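Long-range contact in neutral proteinase inhibitor ScNPI (Streptomyces caespitosus, PDB 4HWX), which inhibits serine proteinases, probably of the subtilisin type as in the SSI family, and targets a second peptidase class, probably metallopeptidases: residues 30-35 against 45-50. Numbering follows the deposited sequence.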
loop_
_atom_site.group_PDB
_atom_site.type_symbol
_atom_site.label_atom_id
_atom_site.label_comp_id
_atom_site.label_asym_id
_atom_site.label_seq_id
_atom_site.Cartn_x
_atom_site.Cartn_y
_atom_site.Cartn_z
ATOM N N LEU A 30 -3.481 6.779 -2.082
ATOM C CA LEU A 30 -3.812 7.963 -1.295
ATOM C C LEU A 30 -2.610 8.441 -0.497
ATOM O O LEU A 30 -1.927 7.660 0.173
ATOM C CB LEU A 30 -4.990 7.691 -0.349
ATOM C CG LEU A 30 -5.492 8.911 0.446
ATOM C CD1 LEU A 30 -6.190 9.905 -0.456
ATOM C CD2 LEU A 30 -6.425 8.492 1.569
ATOM N N SER A 31 -2.353 9.736 -0.589
ATOM C CA SER A 31 -1.300 10.393 0.152
ATOM C C SER A 31 -1.930 11.553 0.874
ATOM O O SER A 31 -2.755 12.239 0.267
ATOM C CB SER A 31 -0.183 10.849 -0.778
ATOM O OG SER A 31 0.752 11.617 -0.042
ATOM N N CYS A 32 -1.619 11.728 2.172
ATOM C CA CYS A 32 -2.192 12.809 2.991
ATOM C C CYS A 32 -1.082 13.634 3.611
ATOM O O CYS A 32 -0.355 13.140 4.479
ATOM C CB CYS A 32 -3.145 12.266 4.059
ATOM S SG CYS A 32 -4.344 11.055 3.440
ATOM N N ALA A 33 -0.957 14.896 3.157
ATOM C CA ALA A 33 0.034 15.893 3.611
ATOM C C ALA A 33 -0.496 17.310 3.272
ATOM O O ALA A 33 -1.695 17.540 3.479
ATOM C CB ALA A 33 1.386 15.618 2.945
ATOM N N TYR A 34 0.354 18.254 2.750
ATOM C CA TYR A 34 -0.106 19.598 2.359
ATOM C C TYR A 34 -1.158 19.455 1.267
ATOM O O TYR A 34 -2.170 20.158 1.275
ATOM C CB TYR A 34 1.067 20.493 1.908
ATOM C CG TYR A 34 1.828 21.037 3.096
ATOM C CD1 TYR A 34 1.506 22.275 3.646
ATOM C CD2 TYR A 34 2.789 20.266 3.744
ATOM C CE1 TYR A 34 2.165 22.757 4.773
ATOM C CE2 TYR A 34 3.445 20.734 4.880
ATOM C CZ TYR A 34 3.132 21.982 5.391
ATOM O OH TYR A 34 3.766 22.433 6.523
ATOM N N THR A 35 -0.937 18.486 0.372
ATOM C CA THR A 35 -1.902 18.120 -0.639
ATOM C C THR A 35 -2.452 16.751 -0.258
ATOM O O THR A 35 -1.807 15.971 0.453
ATOM C CB THR A 35 -1.286 18.115 -2.052
ATOM O OG1 THR A 35 -0.172 17.231 -2.060
ATOM C CG2 THR A 35 -0.855 19.508 -2.523
ATOM N N ALA A 45 -11.337 14.061 1.526
ATOM C CA ALA A 45 -12.411 13.433 2.299
ATOM C C ALA A 45 -11.975 12.052 2.863
ATOM O O ALA A 45 -12.279 11.740 4.028
ATOM C CB ALA A 45 -13.661 13.295 1.443
ATOM N N ALA A 46 -11.231 11.252 2.057
ATOM C CA ALA A 46 -10.695 9.947 2.492
ATOM C C ALA A 46 -9.627 10.162 3.603
ATOM O O ALA A 46 -9.678 9.485 4.625
ATOM C CB ALA A 46 -10.094 9.208 1.297
ATOM N N CYS A 47 -8.723 11.152 3.435
ATOM C CA CYS A 47 -7.701 11.504 4.443
ATOM C C CYS A 47 -8.346 11.855 5.784
ATOM O O CYS A 47 -7.908 11.323 6.809
ATOM C CB CYS A 47 -6.824 12.648 3.950
ATOM S SG CYS A 47 -5.780 12.189 2.551
ATOM N N ASP A 48 -9.393 12.728 5.771
ATOM C CA ASP A 48 -10.171 13.139 6.956
ATOM C C ASP A 48 -10.787 11.900 7.634
ATOM O O ASP A 48 -10.729 11.766 8.861
ATOM C CB ASP A 48 -11.313 14.114 6.567
ATOM C CG ASP A 48 -10.954 15.468 5.966
ATOM O OD1 ASP A 48 -9.859 15.971 6.252
ATOM O OD2 ASP A 48 -11.802 16.034 5.221
ATOM N N ALA A 49 -11.397 11.010 6.817
ATOM C CA ALA A 49 -12.055 9.779 7.292
ATOM C C ALA A 49 -11.045 8.856 7.987
ATOM O O ALA A 49 -11.329 8.370 9.087
ATOM C CB ALA A 49 -12.742 9.057 6.143
ATOM N N LEU A 50 -9.831 8.718 7.414
ATOM C CA LEU A 50 -8.749 7.916 8.018
ATOM C C LEU A 50 -8.298 8.513 9.342
ATOM O O LEU A 50 -8.164 7.798 10.342
ATOM C CB LEU A 50 -7.554 7.819 7.054
ATOM C CG LEU A 50 -7.749 6.930 5.846
ATOM C CD1 LEU A 50 -6.516 6.987 4.957
ATOM C CD2 LEU A 50 -8.073 5.490 6.264
#
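A disulfide between C32 and C47, backed by a small apolar cluster, ties the end of strand 23-32 to helix 43-52 in this Streptomyces subtilisin inhibitor fold. C32 SG and C47 SG are bonded at 2.0 Å, with a torsion of -84° about the S-S bond, close to the relaxed right angle. C32 CA and C47 CA lie 5.8 Å apart. Two residues back along the strand, L30 turns toward the same helix. Its CG is anti to the backbone N (chi1 -175°), and its two methyls divide the work: CD1 lies 3.8 Å from C47 SG, flanking the disulfide, while CD2 reaches A46 CB at 3.7 Å and meets L50 CD1 tip to tip, also at 3.7 Å. An alanine at L30 would probably open a gap beside the disulfide and leave A46 CB and L50 CD1 without the CD2 methyl they pack on. The short strand and helix segments run at 70° to each other. F11 of the adjacent strand 8-15 touches both L30 and L50, so the helix rests against the antiparallel sheet, while R44, just before the helix segment, hydrogen-bonds the carbonyls of A33 and Y34 in the turn following strand 23-32.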